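Local coordinates for alkyltransferase-like protein 1 (Schizosaccharomyces pombe, PDB 3GVA) that recognises O(6)-alkylguanine in DNA, flips the damaged base into a hydrophobic pocket and presents the lesion to nucleotide excision repair, at residues T8-A13 against R39-A44; C15-G20 against G26-Y31; R58-R63 against L99-Y104; G64-R69 against R77-L82. All coordinates share one frame; numbering follows the deposited sequence.

Interaction 1: T8-A13 against R39-A44; sequences TKVYDA and RQVGQA
V10 and Y11 of helix 3-14 lean on V41 and A44 of helix 38-46, the recognition helix of the helix-turn-helix DNA-binding domain found in the MGMT family. The two axes pass 9.7 Å apart at a crossing angle of -81°, so the helices touch over a single small patch, and the packing illustrates how two nearly perpendicular helices can lock through a few short side chains. V10 shows this atom by atom. Its CB already faces the methyl of A44, 4.1 Å from A44 CB. One branch, CG1, lies anti to the backbone N (chi1 166°), which places it between two partners, 4.0 Å from A44 CB and equally far from V41 CG1. The other branch, CG2, comes to 4.1 Å from V41 CG2. The two valines thus meet methyl against methyl through both branches, with their side chains set obliquely to each other. V41 also touches A29 and Y25, a residue inferred to be required for phosphate rotation. Helix 3-14 thus packs against the buried V41 and A44 of the recognition helix, while R39, the inferred arginine finger for nucleotide flipping, points away from the patch. Y11 closes the patch at its margin: CE1 comes to 3.9 Å from A44 CB, which lies off the ring plane, while A44 O stands at the ring edge. L48 and V54 pack against the ring as well. Beyond the ring, Y11 OH donates a 2.6 Å hydrogen bond to A44 O, approaching from above the carbonyl plane, 38° out of it.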
# COMPACT_ATOMS: atom_id res chain seq x y z
N THR A 8 -5.45 -7.44 12.31
CA THR A 8 -4.50 -6.79 13.21
C THR A 8 -3.06 -7.20 12.88
O THR A 8 -2.13 -6.40 13.02
CB THR A 8 -4.81 -7.11 14.69
OG1 THR A 8 -4.63 -8.51 14.94
CG2 THR A 8 -6.26 -6.76 14.99
N LYS A 9 -2.88 -8.43 12.43
CA LYS A 9 -1.55 -8.94 12.06
C LYS A 9 -1.08 -8.24 10.79
O LYS A 9 0.11 -7.97 10.60
CB LYS A 9 -1.63 -10.45 11.83
CG LYS A 9 -0.29 -11.17 11.88
CD LYS A 9 -0.45 -12.66 11.64
CE LYS A 9 0.84 -13.41 11.94
NZ LYS A 9 2.01 -12.85 11.21
N VAL A 10 -2.05 -7.94 9.92
CA VAL A 10 -1.76 -7.24 8.67
C VAL A 10 -1.36 -5.81 9.01
O VAL A 10 -0.35 -5.31 8.51
CB VAL A 10 -3.00 -7.23 7.74
CG1 VAL A 10 -2.80 -6.23 6.62
CG2 VAL A 10 -3.23 -8.64 7.16
N TYR A 11 -2.16 -5.14 9.85
CA TYR A 11 -1.86 -3.77 10.23
C TYR A 11 -0.50 -3.65 10.90
O TYR A 11 0.23 -2.70 10.66
CB TYR A 11 -2.96 -3.18 11.12
CG TYR A 11 -4.33 -3.27 10.49
CD1 TYR A 11 -4.48 -3.31 9.09
CD2 TYR A 11 -5.49 -3.33 11.27
CE1 TYR A 11 -5.74 -3.42 8.50
CE2 TYR A 11 -6.75 -3.43 10.69
CZ TYR A 11 -6.87 -3.47 9.31
OH TYR A 11 -8.11 -3.58 8.73
N ASP A 12 -0.16 -4.64 11.74
CA ASP A 12 1.13 -4.65 12.42
C ASP A 12 2.22 -4.68 11.37
O ASP A 12 3.23 -3.98 11.49
CB ASP A 12 1.29 -5.90 13.30
CG ASP A 12 0.55 -5.81 14.60
OD1 ASP A 12 0.53 -4.71 15.18
OD2 ASP A 12 -0.01 -6.83 15.05
N ALA A 13 2.02 -5.49 10.35
CA ALA A 13 3.01 -5.62 9.29
C ALA A 13 3.16 -4.31 8.52
O ALA A 13 4.27 -3.90 8.21
CB ALA A 13 2.63 -6.76 8.34
N ARG A 39 -5.52 -11.70 -1.07
CA ARG A 39 -6.79 -11.00 -1.22
C ARG A 39 -7.36 -10.61 0.13
O ARG A 39 -8.03 -9.58 0.25
CB ARG A 39 -7.79 -11.85 -2.02
CG ARG A 39 -7.43 -11.96 -3.50
CD ARG A 39 -8.52 -12.67 -4.31
NE ARG A 39 -9.73 -11.86 -4.45
CZ ARG A 39 -10.88 -12.31 -4.94
NH1 ARG A 39 -10.98 -13.57 -5.35
NH2 ARG A 39 -11.93 -11.51 -5.03
N GLN A 40 -7.09 -11.43 1.15
CA GLN A 40 -7.56 -11.14 2.50
C GLN A 40 -6.82 -9.90 3.01
O GLN A 40 -7.41 -9.05 3.67
CB GLN A 40 -7.29 -12.31 3.44
CG GLN A 40 -8.22 -13.50 3.26
CD GLN A 40 -8.05 -14.18 1.92
OE1 GLN A 40 -6.94 -14.48 1.50
NE2 GLN A 40 -9.17 -14.45 1.25
N VAL A 41 -5.53 -9.82 2.69
CA VAL A 41 -4.73 -8.67 3.09
C VAL A 41 -5.38 -7.44 2.46
O VAL A 41 -5.57 -6.41 3.11
CB VAL A 41 -3.28 -8.79 2.58
CG1 VAL A 41 -2.52 -7.47 2.79
CG2 VAL A 41 -2.58 -9.92 3.30
N GLY A 42 -5.73 -7.55 1.17
CA GLY A 42 -6.37 -6.44 0.48
C GLY A 42 -7.67 -6.04 1.16
O GLY A 42 -8.01 -4.86 1.23
N GLN A 43 -8.39 -7.02 1.68
CA GLN A 43 -9.65 -6.77 2.37
C GLN A 43 -9.37 -6.03 3.68
O GLN A 43 -10.05 -5.06 4.02
CB GLN A 43 -10.34 -8.11 2.65
CG GLN A 43 -11.84 -8.12 2.42
CD GLN A 43 -12.22 -7.76 0.99
OE1 GLN A 43 -11.69 -8.34 0.04
NE2 GLN A 43 -13.14 -6.81 0.83
N ALA A 44 -8.36 -6.48 4.41
CA ALA A 44 -8.00 -5.83 5.67
C ALA A 44 -7.70 -4.35 5.42
O ALA A 44 -8.17 -3.47 6.15
CB ALA A 44 -6.77 -6.50 6.28

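Interaction 2: C15-G20 against G26-Y31; sequences CEIPYG and GEIARY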
# COMPACT_ATOMS: atom_id res chain seq x y z
N CYS A 15 2.55 -1.32 9.59
CA CYS A 15 3.19 -0.35 10.48
C CYS A 15 4.71 -0.51 10.46
O CYS A 15 5.44 0.37 10.90
CB CYS A 15 2.68 -0.51 11.92
SG CYS A 15 1.00 0.07 12.19
N GLU A 16 5.18 -1.64 9.94
CA GLU A 16 6.61 -1.87 9.87
C GLU A 16 7.27 -1.39 8.58
O GLU A 16 8.49 -1.29 8.52
CB GLU A 16 6.92 -3.35 10.07
CG GLU A 16 6.72 -3.80 11.50
CD GLU A 16 7.10 -5.24 11.69
OE1 GLU A 16 6.38 -6.12 11.16
OE2 GLU A 16 8.12 -5.51 12.36
N ILE A 17 6.48 -1.10 7.54
CA ILE A 17 7.04 -0.60 6.28
C ILE A 17 7.72 0.73 6.65
O ILE A 17 7.08 1.62 7.21
CB ILE A 17 5.95 -0.31 5.21
CG1 ILE A 17 5.11 -1.57 4.97
CG2 ILE A 17 6.60 0.12 3.90
CD1 ILE A 17 3.92 -1.34 4.05
N PRO A 18 9.01 0.87 6.35
CA PRO A 18 9.64 2.13 6.72
C PRO A 18 9.27 3.36 5.89
O PRO A 18 8.78 3.26 4.76
CB PRO A 18 11.13 1.81 6.66
CG PRO A 18 11.21 0.75 5.62
CD PRO A 18 10.02 -0.12 5.93
N TYR A 19 9.49 4.51 6.50
CA TYR A 19 9.24 5.81 5.89
C TYR A 19 9.93 5.82 4.52
O TYR A 19 11.07 5.39 4.40
CB TYR A 19 9.86 6.88 6.79
CG TYR A 19 9.66 8.31 6.34
CD1 TYR A 19 8.56 9.05 6.76
CD2 TYR A 19 10.61 8.93 5.53
CE1 TYR A 19 8.41 10.38 6.39
CE2 TYR A 19 10.47 10.27 5.15
CZ TYR A 19 9.37 10.99 5.59
OH TYR A 19 9.22 12.31 5.23
N GLY A 20 9.22 6.29 3.50
CA GLY A 20 9.82 6.35 2.17
C GLY A 20 9.87 5.05 1.40
O GLY A 20 10.39 5.01 0.29
N GLY A 26 0.56 -8.86 -1.71
CA GLY A 26 1.25 -10.13 -1.83
C GLY A 26 2.47 -10.23 -0.94
O GLY A 26 2.69 -11.25 -0.28
N GLU A 27 3.28 -9.18 -0.94
CA GLU A 27 4.49 -9.15 -0.13
C GLU A 27 4.15 -9.24 1.35
O GLU A 27 4.78 -9.99 2.11
CB GLU A 27 5.27 -7.86 -0.39
CG GLU A 27 5.96 -7.80 -1.73
CD GLU A 27 7.08 -8.80 -1.85
OE1 GLU A 27 6.95 -9.77 -2.63
OE2 GLU A 27 8.10 -8.63 -1.15
N ILE A 28 3.14 -8.49 1.78
CA ILE A 28 2.74 -8.49 3.18
C ILE A 28 2.22 -9.86 3.59
O ILE A 28 2.57 -10.37 4.66
CB ILE A 28 1.66 -7.43 3.46
CG1 ILE A 28 2.25 -6.03 3.25
CG2 ILE A 28 1.10 -7.59 4.87
CD1 ILE A 28 3.36 -5.65 4.23
N ALA A 29 1.41 -10.46 2.73
CA ALA A 29 0.85 -11.78 3.02
C ALA A 29 1.96 -12.80 3.23
O ALA A 29 1.89 -13.62 4.13
CB ALA A 29 -0.07 -12.22 1.89
N ARG A 30 2.99 -12.74 2.39
CA ARG A 30 4.11 -13.66 2.50
C ARG A 30 4.95 -13.31 3.73
O ARG A 30 5.54 -14.18 4.37
CB ARG A 30 4.98 -13.61 1.24
CG ARG A 30 4.33 -14.22 -0.01
CD ARG A 30 5.29 -14.29 -1.20
NE ARG A 30 5.46 -13.01 -1.90
CZ ARG A 30 4.57 -12.47 -2.72
NH1 ARG A 30 3.42 -13.09 -2.97
NH2 ARG A 30 4.82 -11.30 -3.32
N TYR A 31 4.98 -12.02 4.07
CA TYR A 31 5.74 -11.55 5.22
C TYR A 31 5.14 -12.02 6.56
O TYR A 31 5.87 -12.33 7.49
CB TYR A 31 5.82 -10.03 5.21
CG TYR A 31 6.60 -9.47 6.38
CD1 TYR A 31 7.96 -9.72 6.51
CD2 TYR A 31 5.98 -8.68 7.34
CE1 TYR A 31 8.69 -9.19 7.58
CE2 TYR A 31 6.69 -8.15 8.41
CZ TYR A 31 8.04 -8.41 8.52
OH TYR A 31 8.76 -7.88 9.56
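Y31 OH gives E16 OE1 only a weak bond, 3.4 Å long; the shortest sound polar bond is inside the helix, where R30 NH2 gives E27 OE1 a nearly straight 2.7 Å hydrogen bond (167° at the hydrogen), part of a salt bridge. That carboxylate oxygen lies in the guanidinium plane, and G26 O sits over the centre of one face of the guanidinium group, 3.3 Å above it. Across the contact the polar link is much slacker. E16 OE1 also nears Y31 CE2, so it stands at the ring edge, with carboxylate and ring planes 54° apart. Helix 25-31 is the first helix of the helix-turn-helix, and the E16–Y31 and I17–I28 contacts join it to the loop that leads into it from helix 3-14. Y31 reaches the loop because its CG is turned away from the backbone N, beside the carbonyl carbon (chi1 -180°), and W106 from the C-terminal part of the chain meets its ring edge-to-face. On the buried side, I17 and I28 join through their outermost methyls alone, CD1 to CD1 at 4.3 Å. A13 of helix 3-14 packs against both I28 and Y31.

Interaction 3: R58-R63 against L99-Y104; sequences RVINSR and LNLPEY
I60 and L99 share the same first torsion, one uncommon for a leucine: in each, the side chain leaves between the backbone N and the carbonyl carbon (chi1 64° and 56°), and this sends the two tips toward each other. L101 differs, with CG swung to the far side of CB from the backbone N (chi1 -175°), and runs past I60 in the reverse direction. I60 CD1 is the meeting point. It lies 3.6 Å from L99 CD1 and just as close to L101 CD1, a single methyl wedged between two leucines. The second branch of L101 turns to the backbone instead, where L101 CD2 presses to 3.1 Å from S62 O, a tight approach for a methyl. An alanine in place of L101 would probably open a gap beside I60 CD1 and strip S62 O of its apolar cover. The contact joins the end of the PWHRV sequence, the counterpart of the alkyltransferase PCHRV motif, and the loop after it to the C-terminal part of the chain around the short helix 101-104. Within 99-104, N100 ND2 donates to E103 OE2 at 2.9 Å. I60 also touches V22 and I66, so the apolar contacts extend to both. No hydrogen bond crosses between the two segments: close fit of apolar branches is what joins them, and directional bonding comes from neighbours, as in the backbone bonds of I60 to S23 and of L99 to G64.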
# COMPACT_ATOMS: atom_id res chain seq x y z
N ARG A 58 1.55 3.39 2.19
CA ARG A 58 2.77 2.70 1.77
C ARG A 58 2.49 1.35 1.10
O ARG A 58 3.41 0.65 0.69
CB ARG A 58 3.72 2.52 2.96
CG ARG A 58 4.27 3.84 3.46
CD ARG A 58 5.16 3.69 4.68
NE ARG A 58 5.41 4.99 5.28
CZ ARG A 58 5.68 5.18 6.57
NH1 ARG A 58 5.75 4.15 7.40
NH2 ARG A 58 5.83 6.41 7.04
N VAL A 59 1.22 0.99 1.00
CA VAL A 59 0.85 -0.26 0.34
C VAL A 59 0.27 0.10 -1.04
O VAL A 59 -0.69 0.85 -1.13
CB VAL A 59 -0.19 -1.05 1.18
CG1 VAL A 59 -0.48 -2.40 0.53
CG2 VAL A 59 0.33 -1.27 2.59
N ILE A 60 0.89 -0.41 -2.10
CA ILE A 60 0.43 -0.11 -3.46
C ILE A 60 0.28 -1.40 -4.24
O ILE A 60 0.76 -2.44 -3.81
CB ILE A 60 1.44 0.79 -4.21
CG1 ILE A 60 2.78 0.05 -4.39
CG2 ILE A 60 1.67 2.07 -3.43
CD1 ILE A 60 3.81 0.83 -5.18
N ASN A 61 -0.38 -1.35 -5.40
CA ASN A 61 -0.51 -2.58 -6.16
C ASN A 61 0.82 -2.95 -6.81
O ASN A 61 1.70 -2.10 -6.98
CB ASN A 61 -1.65 -2.49 -7.19
CG ASN A 61 -1.52 -1.30 -8.11
OD1 ASN A 61 -0.62 -1.25 -8.94
ND2 ASN A 61 -2.44 -0.35 -7.98
N SER A 62 0.96 -4.22 -7.15
CA SER A 62 2.17 -4.76 -7.74
C SER A 62 2.68 -4.05 -8.99
O SER A 62 3.89 -4.05 -9.25
CB SER A 62 1.96 -6.24 -8.07
OG SER A 62 1.43 -6.93 -6.95
N ARG A 63 1.78 -3.43 -9.75
CA ARG A 63 2.17 -2.73 -10.97
C ARG A 63 2.82 -1.38 -10.71
O ARG A 63 3.32 -0.74 -11.64
CB ARG A 63 0.95 -2.55 -11.87
CG ARG A 63 0.21 -3.85 -12.19
CD ARG A 63 -0.85 -3.62 -13.24
NE ARG A 63 -0.25 -3.35 -14.54
CZ ARG A 63 -0.91 -2.92 -15.60
NH1 ARG A 63 -2.22 -2.71 -15.53
NH2 ARG A 63 -0.27 -2.71 -16.74
N LEU A 99 4.85 4.70 -9.83
CA LEU A 99 6.20 4.86 -9.32
C LEU A 99 6.99 3.61 -9.64
O LEU A 99 6.42 2.55 -9.93
CB LEU A 99 6.16 5.12 -7.81
CG LEU A 99 5.46 4.10 -6.92
CD1 LEU A 99 6.31 2.85 -6.79
CD2 LEU A 99 5.21 4.71 -5.55
N ASN A 100 8.31 3.73 -9.62
CA ASN A 100 9.20 2.62 -9.91
C ASN A 100 9.24 1.72 -8.67
O ASN A 100 9.96 2.00 -7.71
CB ASN A 100 10.59 3.18 -10.26
CG ASN A 100 11.61 2.09 -10.50
OD1 ASN A 100 11.27 0.98 -10.91
ND2 ASN A 100 12.88 2.40 -10.26
N LEU A 101 8.45 0.65 -8.69
CA LEU A 101 8.35 -0.26 -7.54
C LEU A 101 9.67 -0.81 -6.99
O LEU A 101 9.94 -0.69 -5.80
CB LEU A 101 7.39 -1.42 -7.87
CG LEU A 101 7.09 -2.39 -6.71
CD1 LEU A 101 6.38 -1.64 -5.58
CD2 LEU A 101 6.22 -3.53 -7.20
N PRO A 102 10.50 -1.43 -7.84
CA PRO A 102 11.77 -1.97 -7.34
C PRO A 102 12.64 -0.94 -6.62
O PRO A 102 13.42 -1.27 -5.73
CB PRO A 102 12.43 -2.54 -8.60
CG PRO A 102 11.79 -1.76 -9.72
CD PRO A 102 10.36 -1.68 -9.28
N GLU A 103 12.49 0.33 -6.99
CA GLU A 103 13.26 1.39 -6.38
C GLU A 103 12.82 1.73 -4.95
O GLU A 103 13.63 2.21 -4.16
CB GLU A 103 13.19 2.65 -7.24
CG GLU A 103 13.85 3.88 -6.63
CD GLU A 103 13.94 5.03 -7.61
OE1 GLU A 103 14.40 6.12 -7.23
OE2 GLU A 103 13.55 4.82 -8.78
N TYR A 104 11.55 1.50 -4.62
CA TYR A 104 11.05 1.82 -3.29
C TYR A 104 10.54 0.62 -2.50
O TYR A 104 10.19 0.75 -1.33
CB TYR A 104 9.94 2.87 -3.38
CG TYR A 104 10.37 4.17 -4.01
CD1 TYR A 104 10.27 4.37 -5.39
CD2 TYR A 104 10.88 5.20 -3.23
CE1 TYR A 104 10.68 5.58 -5.98
CE2 TYR A 104 11.29 6.41 -3.80
CZ TYR A 104 11.19 6.59 -5.17
OH TYR A 104 11.55 7.80 -5.71

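Interaction 4: G64-R69 against R77-L82; sequences GTISKR and RQKDRL
The flat amide of Q78 has the branched side chain of I66 over one of its faces, with I66 CB 4.0 Å from Q78 OE1 and I66 CG2 4.2 Å from Q78 CD. Its NE2 is spent on the backbone, donating to H57 O and V59 O, and these bonds would hold the amide in its orientation under the isoleucine. In the alkyltransferase fold this is where the binding-site loop is pinned to helix 73-84. The loop carries R69, which probes the electrostatic potential of the flipped base and distinguishes O(6)-alkylguanine from guanine; R69 itself is poorly ordered here, whereas I66 is buried. The isoleucine serves three partners. Beyond the amide, I66 CG2 meets L82 CD1 tip to tip at 4.1 Å. An alanine here would keep CB by the amide but would probably leave L82 CD1 and the K79 backbone without their methyl partners, opening a gap between loop and helix. K79 contributes its root and not its amine, which bridges to E83 and makes a cation-pi contact with Y97. With CG1 lodged between backbone N and carbonyl carbon (chi1 60°), I66 CD1 reaches the helix surface, 3.9 Å from both K79 CA and K79 CB.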
# COMPACT_ATOMS: atom_id res chain seq x y z
N GLY A 64 2.82 -0.94 -9.45
CA GLY A 64 3.42 0.33 -9.11
C GLY A 64 2.47 1.51 -9.23
O GLY A 64 2.86 2.66 -9.01
N THR A 65 1.22 1.24 -9.58
CA THR A 65 0.24 2.31 -9.72
C THR A 65 -0.51 2.53 -8.42
O THR A 65 -0.56 1.66 -7.56
CB THR A 65 -0.76 1.99 -10.85
OG1 THR A 65 -1.17 0.62 -10.74
CG2 THR A 65 -0.12 2.21 -12.20
N ILE A 66 -1.09 3.72 -8.28
CA ILE A 66 -1.84 4.05 -7.07
C ILE A 66 -3.19 4.69 -7.41
O ILE A 66 -3.92 5.10 -6.51
CB ILE A 66 -1.05 5.02 -6.17
CG1 ILE A 66 -0.75 6.31 -6.93
CG2 ILE A 66 0.26 4.37 -5.73
CD1 ILE A 66 -0.02 7.35 -6.11
N SER A 67 -3.50 4.78 -8.70
CA SER A 67 -4.76 5.39 -9.10
C SER A 67 -5.12 5.15 -10.56
O SER A 67 -4.38 4.51 -11.31
CB SER A 67 -4.72 6.90 -8.85
OG SER A 67 -3.79 7.52 -9.72
N LYS A 68 -6.27 5.70 -10.94
CA LYS A 68 -6.80 5.62 -12.30
C LYS A 68 -7.29 7.05 -12.52
O LYS A 68 -7.82 7.66 -11.59
CB LYS A 68 -7.98 4.65 -12.35
CG LYS A 68 -7.73 3.33 -11.62
CD LYS A 68 -8.98 2.46 -11.59
CE LYS A 68 -8.77 1.20 -10.76
NZ LYS A 68 -7.71 0.31 -11.31
N ARG A 69 -7.11 7.60 -13.73
CA ARG A 69 -7.55 8.97 -13.96
C ARG A 69 -9.00 9.18 -13.56
O ARG A 69 -9.93 8.87 -14.30
CB ARG A 69 -7.32 9.39 -15.41
CG ARG A 69 -6.60 10.73 -15.51
CD ARG A 69 -7.35 11.83 -14.77
NE ARG A 69 -6.46 12.70 -14.01
CZ ARG A 69 -5.48 13.43 -14.54
NH1 ARG A 69 -4.73 14.20 -13.77
NH2 ARG A 69 -5.24 13.37 -15.84
N ARG A 77 -4.93 11.33 -1.47
CA ARG A 77 -4.29 11.31 -0.16
C ARG A 77 -3.04 10.44 -0.25
O ARG A 77 -1.96 10.84 0.20
CB ARG A 77 -5.24 10.75 0.90
CG ARG A 77 -6.51 11.56 1.09
CD ARG A 77 -7.39 11.01 2.20
NE ARG A 77 -6.85 11.32 3.52
CZ ARG A 77 -7.51 11.13 4.66
NH1 ARG A 77 -8.74 10.63 4.65
NH2 ARG A 77 -6.95 11.45 5.82
N GLN A 78 -3.17 9.26 -0.84
CA GLN A 78 -2.02 8.37 -0.97
C GLN A 78 -0.88 9.03 -1.74
O GLN A 78 0.28 8.96 -1.33
CB GLN A 78 -2.41 7.05 -1.63
CG GLN A 78 -1.22 6.13 -1.89
CD GLN A 78 -1.63 4.68 -2.04
OE1 GLN A 78 -2.67 4.38 -2.61
NE2 GLN A 78 -0.80 3.78 -1.55
N LYS A 79 -1.21 9.67 -2.86
CA LYS A 79 -0.19 10.35 -3.65
C LYS A 79 0.49 11.43 -2.81
O LYS A 79 1.71 11.48 -2.73
CB LYS A 79 -0.81 10.97 -4.91
CG LYS A 79 0.18 11.72 -5.78
CD LYS A 79 -0.43 12.08 -7.13
CE LYS A 79 0.57 12.83 -8.00
NZ LYS A 79 0.95 14.15 -7.42
N ASP A 80 -0.32 12.29 -2.18
CA ASP A 80 0.21 13.37 -1.34
C ASP A 80 1.16 12.84 -0.28
O ASP A 80 2.25 13.38 -0.07
CB ASP A 80 -0.94 14.11 -0.64
CG ASP A 80 -1.57 15.20 -1.50
OD1 ASP A 80 -1.11 15.42 -2.63
OD2 ASP A 80 -2.53 15.85 -1.04
N ARG A 81 0.74 11.77 0.40
CA ARG A 81 1.55 11.19 1.45
C ARG A 81 2.82 10.53 0.95
O ARG A 81 3.86 10.66 1.58
CB ARG A 81 0.72 10.18 2.24
CG ARG A 81 -0.56 10.78 2.80
CD ARG A 81 -1.24 9.83 3.77
NE ARG A 81 -2.58 10.28 4.13
CZ ARG A 81 -3.23 9.91 5.23
NH1 ARG A 81 -2.64 9.09 6.09
NH2 ARG A 81 -4.45 10.36 5.47
N LEU A 82 2.74 9.83 -0.17
CA LEU A 82 3.94 9.20 -0.72
C LEU A 82 4.97 10.26 -1.13
O LEU A 82 6.17 10.13 -0.84
CB LEU A 82 3.57 8.31 -1.91
CG LEU A 82 2.95 6.97 -1.51
CD1 LEU A 82 2.48 6.19 -2.75
CD2 LEU A 82 3.99 6.17 -0.74

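From the N terminus, helix 3-14 meets helix 38-46 in interaction 1, closing a loop within which interaction 2 is nested: helix 25-31 turns back on the segment 15-20. The two touch through V41 against A29 and A13 against I28, so three consecutive helices form one body. The chain then enters a second loop, closed when 99-104 returns to 58-63 in interaction 3. Interaction 4, between 64-69 and helix 73-84, is nested inside it and joined to it by I60 against I66. Interactions 1 and 4 lie on opposite sides of the chain's centre, their centres about 19 Å apart. I17 and P18 against R58 connect interactions 2 and 3, linking the two loops.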